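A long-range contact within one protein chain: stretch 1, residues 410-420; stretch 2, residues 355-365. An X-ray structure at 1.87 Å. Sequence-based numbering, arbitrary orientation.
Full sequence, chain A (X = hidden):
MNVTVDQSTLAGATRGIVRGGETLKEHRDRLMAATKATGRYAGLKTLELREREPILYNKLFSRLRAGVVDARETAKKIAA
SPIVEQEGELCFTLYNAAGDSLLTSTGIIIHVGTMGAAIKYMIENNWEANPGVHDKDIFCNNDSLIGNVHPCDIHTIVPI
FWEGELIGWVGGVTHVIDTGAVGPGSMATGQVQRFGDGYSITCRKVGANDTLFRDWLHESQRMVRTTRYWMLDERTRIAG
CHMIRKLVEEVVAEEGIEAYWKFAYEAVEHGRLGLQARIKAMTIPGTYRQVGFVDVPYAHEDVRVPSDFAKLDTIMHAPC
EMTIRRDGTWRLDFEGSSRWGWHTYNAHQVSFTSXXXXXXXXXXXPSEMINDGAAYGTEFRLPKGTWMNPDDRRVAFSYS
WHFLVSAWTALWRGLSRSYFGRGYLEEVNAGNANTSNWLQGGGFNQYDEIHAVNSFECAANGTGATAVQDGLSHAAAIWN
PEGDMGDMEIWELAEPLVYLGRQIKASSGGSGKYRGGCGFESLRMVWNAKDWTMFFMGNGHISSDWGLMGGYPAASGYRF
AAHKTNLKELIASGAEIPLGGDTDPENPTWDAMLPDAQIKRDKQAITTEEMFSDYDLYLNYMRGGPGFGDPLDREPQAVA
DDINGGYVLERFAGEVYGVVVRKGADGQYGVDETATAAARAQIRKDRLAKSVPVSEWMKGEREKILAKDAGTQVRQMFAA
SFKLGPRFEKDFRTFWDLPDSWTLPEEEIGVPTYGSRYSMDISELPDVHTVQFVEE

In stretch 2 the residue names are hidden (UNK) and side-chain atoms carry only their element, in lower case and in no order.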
ATOM      1  N   ALA A 410      27.184  14.024  15.864  1.00 13.06           N
ATOM      2  CA  ALA A 410      28.276  13.759  16.813  1.00 13.40           C
ATOM      3  C   ALA A 410      29.590  13.347  16.127  1.00 13.75           C
ATOM      4  O   ALA A 410      30.664  13.618  16.656  1.00 13.73           O
ATOM      5  CB  ALA A 410      27.857  12.708  17.815  1.00 13.49           C
ATOM      6  N   LEU A 411      29.518  12.727  14.945  1.00 14.01           N
ATOM      7  CA  LEU A 411      30.720  12.269  14.255  1.00 14.82           C
ATOM      8  C   LEU A 411      31.581  13.430  13.756  1.00 14.87           C
ATOM      9  O   LEU A 411      32.805  13.326  13.737  1.00 14.14           O
ATOM     10  CB  LEU A 411      30.405  11.273  13.124  1.00 15.34           C
ATOM     11  CG  LEU A 411      29.375  10.160  13.506  1.00 16.28           C
ATOM     12  CD1 LEU A 411      29.102   9.167  12.383  1.00 16.78           C
ATOM     13  CD2 LEU A 411      29.716   9.368  14.759  1.00 16.94           C
ATOM     14  N   TRP A 412      30.956  14.558  13.373  1.00 15.28           N
ATOM     15  CA  TRP A 412      31.724  15.787  13.057  1.00 16.01           C
ATOM     16  C   TRP A 412      32.587  16.252  14.236  1.00 16.04           C
ATOM     17  O   TRP A 412      33.708  16.735  14.042  1.00 16.03           O
ATOM     18  CB  TRP A 412      30.804  16.974  12.733  1.00 16.90           C
ATOM     19  CG  TRP A 412      30.041  16.960  11.462  1.00 17.57           C
ATOM     20  CD1 TRP A 412      28.777  16.466  11.277  1.00 17.99           C
ATOM     21  CD2 TRP A 412      30.433  17.549  10.193  1.00 17.95           C
ATOM     22  NE1 TRP A 412      28.374  16.700   9.967  1.00 18.12           N
ATOM     23  CE2 TRP A 412      29.367  17.365   9.295  1.00 18.08           C
ATOM     24  CE3 TRP A 412      31.579  18.217   9.754  1.00 18.65           C
ATOM     25  CZ2 TRP A 412      29.407  17.812   7.970  1.00 18.41           C
ATOM     26  CZ3 TRP A 412      31.633  18.677   8.444  1.00 18.51           C
ATOM     27  CH2 TRP A 412      30.545  18.482   7.561  1.00 18.47           C
ATOM     28  N   ARG A 413      32.071  16.128  15.468  1.00 15.71           N
ATOM     29  CA  ARG A 413      32.828  16.541  16.634  1.00 15.54           C
ATOM     30  C   ARG A 413      34.087  15.693  16.847  1.00 15.70           C
ATOM     31  O   ARG A 413      35.181  16.220  17.134  1.00 15.69           O
ATOM     32  CB  ARG A 413      31.962  16.540  17.907  1.00 15.60           C
ATOM     33  CG  ARG A 413      30.798  17.512  17.840  1.00 15.43           C
ATOM     34  CD  ARG A 413      30.215  17.866  19.236  1.00 15.15           C
ATOM     35  NE  ARG A 413      29.815  16.684  19.995  1.00 14.97           N
ATOM     36  CZ  ARG A 413      28.645  16.035  19.869  1.00 14.84           C
ATOM     37  NH1 ARG A 413      27.684  16.424  19.018  1.00 14.54           N
ATOM     38  NH2 ARG A 413      28.420  14.960  20.642  1.00 15.00           N
ATOM     39  N   GLY A 414      33.953  14.376  16.702  1.00 15.53           N
ATOM     40  CA  GLY A 414      35.127  13.514  16.821  1.00 15.88           C
ATOM     41  C   GLY A 414      36.193  13.803  15.788  1.00 15.93           C
ATOM     42  O   GLY A 414      37.375  13.969  16.124  1.00 15.89           O
ATOM     43  N   LEU A 415      35.785  13.846  14.513  1.00 15.60           N
ATOM     44  CA  LEU A 415      36.732  14.208  13.450  1.00 15.60           C
ATOM     45  C   LEU A 415      37.357  15.575  13.664  1.00 15.57           C
ATOM     46  O   LEU A 415      38.558  15.745  13.406  1.00 15.84           O
ATOM     47  CB  LEU A 415      36.098  14.144  12.045  1.00 15.51           C
ATOM     48  CG  LEU A 415      35.987  12.800  11.331  1.00 15.68           C
ATOM     49  CD1 LEU A 415      35.172  12.946  10.036  1.00 15.64           C
ATOM     50  CD2 LEU A 415      37.362  12.274  10.995  1.00 15.92           C
ATOM     51  N   SER A 416      36.572  16.541  14.134  1.00 14.79           N
ATOM     52  CA  SER A 416      37.115  17.873  14.410  1.00 14.83           C
ATOM     53  C   SER A 416      38.162  17.917  15.508  1.00 14.74           C
ATOM     54  O   SER A 416      39.051  18.765  15.458  1.00 14.64           O
ATOM     55  CB  SER A 416      35.979  18.887  14.683  1.00 14.68           C
ATOM     56  OG  SER A 416      35.168  19.046  13.518  1.00 14.23           O
ATOM     57  N   ARG A 417      38.119  17.002  16.470  1.00 14.98           N
ATOM     58  CA  ARG A 417      39.202  16.947  17.479  1.00 15.38           C
ATOM     59  C   ARG A 417      40.533  16.576  16.834  1.00 15.15           C
ATOM     60  O   ARG A 417      41.569  17.091  17.243  1.00 14.92           O
ATOM     61  CB  ARG A 417      38.881  15.988  18.638  1.00 16.01           C
ATOM     62  CG  ARG A 417      37.750  16.450  19.524  1.00 16.41           C
ATOM     63  CD  ARG A 417      37.490  15.490  20.674  1.00 16.78           C
ATOM     64  NE  ARG A 417      36.212  15.844  21.259  1.00 17.21           N
ATOM     65  CZ  ARG A 417      35.989  16.878  22.058  1.00 17.41           C
ATOM     66  NH1 ARG A 417      36.995  17.672  22.438  1.00 17.99           N
ATOM     67  NH2 ARG A 417      34.738  17.097  22.505  1.00 17.41           N
ATOM     68  N   SER A 418      40.505  15.685  15.831  1.00 14.76           N
ATOM     69  CA  SER A 418      41.725  15.299  15.078  1.00 14.85           C
ATOM     70  C   SER A 418      42.268  16.508  14.293  1.00 14.57           C
ATOM     71  O   SER A 418      43.458  16.826  14.368  1.00 14.51           O
ATOM     72  CB  SER A 418      41.485  14.075  14.155  1.00 14.81           C
ATOM     73  OG  SER A 418      40.863  14.364  12.907  1.00 14.94           O
ATOM     74  N   TYR A 419      41.371  17.212  13.603  1.00 14.40           N
ATOM     75  CA  TYR A 419      41.744  18.404  12.830  1.00 14.45           C
ATOM     76  C   TYR A 419      42.318  19.507  13.707  1.00 14.76           C
ATOM     77  O   TYR A 419      43.357  20.126  13.364  1.00 15.17           O
ATOM     78  CB  TYR A 419      40.538  18.975  12.053  1.00 14.44           C
ATOM     79  CG  TYR A 419      39.787  18.055  11.093  1.00 14.14           C
ATOM     80  CD1 TYR A 419      40.395  16.967  10.470  1.00 14.37           C
ATOM     81  CD2 TYR A 419      38.441  18.325  10.781  1.00 14.16           C
ATOM     82  CE1 TYR A 419      39.691  16.165   9.555  1.00 14.35           C
ATOM     83  CE2 TYR A 419      37.732  17.551   9.863  1.00 14.11           C
ATOM     84  CZ  TYR A 419      38.354  16.474   9.258  1.00 14.22           C
ATOM     85  OH  TYR A 419      37.652  15.719   8.362  1.00 14.15           O
ATOM     86  N   PHE A 420      41.668  19.744  14.841  1.00 14.62           N
ATOM     87  CA  PHE A 420      42.087  20.775  15.789  1.00 14.80           C
ATOM     88  C   PHE A 420      43.461  20.486  16.392  1.00 14.81           C
ATOM     89  O   PHE A 420      44.342  21.382  16.439  1.00 14.86           O
ATOM     90  CB  PHE A 420      41.030  20.978  16.909  1.00 14.92           C
ATOM     91  CG  PHE A 420      41.350  22.127  17.799  1.00 15.27           C
ATOM     92  CD1 PHE A 420      42.230  21.957  18.889  1.00 15.67           C
ATOM     93  CD2 PHE A 420      40.909  23.412  17.485  1.00 15.29           C
ATOM     94  CE1 PHE A 420      42.609  23.059  19.670  1.00 15.81           C
ATOM     95  CE2 PHE A 420      41.288  24.499  18.267  1.00 15.59           C
ATOM     96  CZ  PHE A 420      42.105  24.317  19.363  1.00 15.88           C
ATOM     97  N   UNK A 355      24.705   7.577   4.995  1.00 11.66           N
ATOM     98  CA  UNK A 355      24.752   8.932   5.528  1.00 11.80           C
ATOM     99  C   UNK A 355      26.093   9.324   6.148  1.00 11.98           C
ATOM    100  O   UNK A 355      26.512  10.491   6.058  1.00 12.16           O
ATOM    101  N   UNK A 356      26.768   8.364   6.797  1.00 11.97           N
ATOM    102  CA  UNK A 356      28.134   8.613   7.285  1.00 12.03           C
ATOM    103  C   UNK A 356      29.059   8.907   6.090  1.00 12.17           C
ATOM    104  O   UNK A 356      29.918   9.815   6.169  1.00 12.21           O
ATOM    105  c   UNK A 356      28.650   7.464   8.170  1.00 12.03           C
ATOM    106  c   UNK A 356      27.982   6.043  10.240  1.00 12.02           C
ATOM    107  c   UNK A 356      30.153   7.675   8.541  1.00 12.15           C
ATOM    108  c   UNK A 356      27.803   7.358   9.452  1.00 11.94           C
ATOM    109  N   UNK A 357      28.863   8.176   4.991  1.00 12.47           N
ATOM    110  CA  UNK A 357      29.603   8.396   3.733  1.00 12.74           C
ATOM    111  C   UNK A 357      29.337   9.803   3.190  1.00 12.85           C
ATOM    112  O   UNK A 357      30.285  10.499   2.815  1.00 13.02           O
ATOM    113  n   UNK A 357      31.334   7.349  -0.370  1.00 13.67           N
ATOM    114  c   UNK A 357      29.344   8.166   0.265  1.00 13.17           C
ATOM    115  c   UNK A 357      29.906   7.455   1.368  1.00 13.10           C
ATOM    116  c   UNK A 357      30.248   8.059  -0.816  1.00 13.55           C
ATOM    117  c   UNK A 357      29.982   8.623  -2.076  1.00 13.42           C
ATOM    118  c   UNK A 357      29.297   7.277   2.718  1.00 12.83           C
ATOM    119  c   UNK A 357      31.108   6.992   0.951  1.00 13.44           C
ATOM    120  c   UNK A 357      27.862   9.404  -1.170  1.00 13.17           C
ATOM    121  c   UNK A 357      28.798   9.307  -2.222  1.00 13.33           C
ATOM    122  c   UNK A 357      28.126   8.836   0.056  1.00 13.14           C
ATOM    123  N   UNK A 358      28.074  10.252   3.231  1.00 12.80           N
ATOM    124  CA  UNK A 358      27.719  11.634   2.847  1.00 13.15           C
ATOM    125  C   UNK A 358      28.515  12.665   3.665  1.00 13.77           C
ATOM    126  O   UNK A 358      29.105  13.601   3.097  1.00 13.09           O
ATOM    127  c   UNK A 358      25.842  13.349   2.727  1.00 12.84           C
ATOM    128  c   UNK A 358      26.182  11.876   2.946  1.00 12.81           C
ATOM    129  c   UNK A 358      25.433  11.022   1.907  1.00 12.79           C
ATOM    130  N   UNK A 359      28.550  12.477   4.991  1.00 14.76           N
ATOM    131  CA  UNK A 359      29.352  13.347   5.843  1.00 15.74           C
ATOM    132  C   UNK A 359      30.823  13.354   5.427  1.00 15.67           C
ATOM    133  O   UNK A 359      31.433  14.451   5.327  1.00 15.19           O
ATOM    134  c   UNK A 359      30.129  13.840   8.188  1.00 19.32           C
ATOM    135  c   UNK A 359      31.632  11.726   9.122  1.00 23.86           C
ATOM    136  c   UNK A 359      29.225  12.979   7.323  1.00 17.71           C
ATOM    137  s   UNK A 359      30.681  13.098   9.694  1.00 23.96           S
ATOM    138  N   UNK A 360      31.397  12.178   5.181  1.00 15.47           N
ATOM    139  CA  UNK A 360      32.767  12.093   4.667  1.00 16.11           C
ATOM    140  C   UNK A 360      33.019  12.933   3.394  1.00 15.23           C
ATOM    141  O   UNK A 360      34.051  13.590   3.290  1.00 14.64           O
ATOM    142  c   UNK A 360      33.302   9.732   5.605  1.00 19.37           C
ATOM    143  s   UNK A 360      33.317   7.956   5.192  1.00 22.90           S
ATOM    144  c   UNK A 360      34.842   7.803   4.471  1.00 22.12           C
ATOM    145  c   UNK A 360      33.191  10.643   4.376  1.00 17.64           C
ATOM    146  N   UNK A 361      32.080  12.905   2.445  1.00 14.16           N
ATOM    147  CA  UNK A 361      32.189  13.703   1.212  1.00 13.92           C
ATOM    148  C   UNK A 361      32.252  15.225   1.450  1.00 13.65           C
ATOM    149  O   UNK A 361      32.721  15.938   0.564  1.00 13.89           O
ATOM    150  c   UNK A 361      30.875  11.935  -0.136  1.00 13.48           C
ATOM    151  o   UNK A 361      29.820  14.075   0.591  1.00 13.50           O
ATOM    152  c   UNK A 361      31.055  13.446   0.172  1.00 13.71           C
ATOM    153  N   UNK A 362      31.763  15.697   2.594  1.00 13.30           N
ATOM    154  CA  UNK A 362      31.739  17.117   2.930  1.00 13.45           C
ATOM    155  C   UNK A 362      32.973  17.616   3.714  1.00 13.55           C
ATOM    156  O   UNK A 362      33.107  18.840   3.924  1.00 13.38           O
ATOM    157  n   UNK A 362      26.867  16.770   3.182  1.00 13.24           N
ATOM    158  c   UNK A 362      30.463  17.494   3.702  1.00 13.30           C
ATOM    159  c   UNK A 362      29.200  17.227   2.902  1.00 13.17           C
ATOM    160  c   UNK A 362      27.919  17.421   3.670  1.00 13.16           C
ATOM    161  o   UNK A 362      27.844  18.141   4.679  1.00 13.21           O
ATOM    162  N   UNK A 363      33.856  16.701   4.126  1.00 13.93           N
ATOM    163  CA  UNK A 363      34.998  17.052   4.994  1.00 14.41           C
ATOM    164  C   UNK A 363      36.314  16.288   4.658  1.00 14.99           C
ATOM    165  O   UNK A 363      37.372  16.937   4.420  1.00 15.82           O
ATOM    166  o   UNK A 363      35.676  17.407   7.346  1.00 14.55           O
ATOM    167  c   UNK A 363      34.174  15.522   6.951  1.00 14.39           C
ATOM    168  c   UNK A 363      34.594  16.961   6.513  1.00 14.39           C
ATOM    169  N   UNK A 364      36.282  14.956   4.583  1.00 15.18           N
ATOM    170  CA  UNK A 364      37.500  14.150   4.338  1.00 15.41           C
ATOM    171  C   UNK A 364      37.861  14.024   2.863  1.00 15.49           C
ATOM    172  O   UNK A 364      39.012  14.249   2.488  1.00 15.56           O
ATOM    173  c   UNK A 364      37.638  12.557   6.408  1.00 15.74           C
ATOM    174  c   UNK A 364      37.225  11.185   6.859  1.00 15.91           C
ATOM    175  c   UNK A 364      37.362  12.723   4.913  1.00 15.64           C
ATOM    176  c   UNK A 364      39.100  12.779   6.731  1.00 15.82           C
ATOM    177  N   UNK A 365      36.875  13.688   2.033  1.00 15.61           N
ATOM    178  CA  UNK A 365      37.111  13.363   0.608  1.00 15.73           C
ATOM    179  C   UNK A 365      36.482  14.268  -0.485  1.00 15.96           C
ATOM    180  O   UNK A 365      36.323  13.811  -1.610  1.00 16.11           O
ATOM    181  c   UNK A 365      34.808  10.223   0.094  1.00 15.65           C
ATOM    182  c   UNK A 365      36.733  11.875   0.325  1.00 15.94           C
ATOM    183  c   UNK A 365      37.564  10.909   1.185  1.00 16.12           C
ATOM    184  c   UNK A 365      35.230  11.628   0.509  1.00 15.60           C
TER

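Position 355 has no side-chain atom at all and touches nothing on stretch 1; it is Gly355, and its O accepts the helical hydrogen bond from the N of position 359, 3.0 Å away. Position 356 carries four carbons, forked at the first, with one arm two carbons long. Its CB points sideways, yet one carbon of the longer arm meets Leu411 CD1 at 3.7 Å. The fork at CB identifies Ile356, and the touching atom is CG1.

Position 357 has one carbon followed by fused five- and six-membered rings holding eight carbons and one nitrogen, all out of reach of stretch 1. That is an indole, so the residue is Trp357; its ring nitrogen is hydrogen-bonded elsewhere in the structure. At 358 one carbon carries two more, also without a contact here, the compact fork of Val358.

Position 359 is an unbranched chain of two carbons, a sulfur and a carbon. Its CB points toward stretch 1, and the chain runs across Trp412 to reach both leucines beside it: the sulfur lies 3.9 Å from Leu411 CB, the terminal carbon 3.9 Å from Leu415 CD1. This is Met359. Its SD sits 4.2 Å from the centroid of the five-membered ring of Trp412, almost on the ring normal, and its CG lies over the same ring in a CH-pi contact.

Position 360 has the same atoms in the same order, but its CB points away and nothing comes within contact distance: Met360. The same side chain thus takes part or not according to the direction in which the helix presents it. Position 361 has one carbon bearing an oxygen and a carbon, which gives Thr361; its OG1 turns back to donate to Val358 O at 2.6 Å.

Position 362 shows three carbons, the last carrying one oxygen and one nitrogen; the oxygen lies at the edge of the Trp412 ring, near its plane, 3.7 Å from Trp412 CZ2. The terminal amide makes it Gln362, and that atom is OE1. At 363 one carbon again carries an oxygen and a carbon, but here CB points toward stretch 1 and the oxygen is 2.8 Å from Tyr419 OH. It is Thr363; Tyr419 OH donates to its OG1, while its CB packs 3.9 Å from Trp412 CZ3.

Position 364 has four carbons forked at the second; one terminal carbon is 4.2 Å from Leu415 CD1, the other 3.7 Å from Tyr419 OH. It is Leu364, and these atoms are CD1 and CD2. Position 365, four carbons forked at the first with one two-carbon arm, is out of reach: Ile365.

The contact works by succession along stretch 1. Leu411, Trp412, Leu415 and Tyr419 line one side of a helix. The two helix axes, 43° apart in direction, come no closer than 11.2 Å, and large side chains fill that gap; over one face of Trp412 the thioether of Met359 does so. Farther along, one buried hydroxyl pair supplies a directional bond within otherwise largely apolar packing.

Stretch 2 355-365: GIWVMMTQTLI
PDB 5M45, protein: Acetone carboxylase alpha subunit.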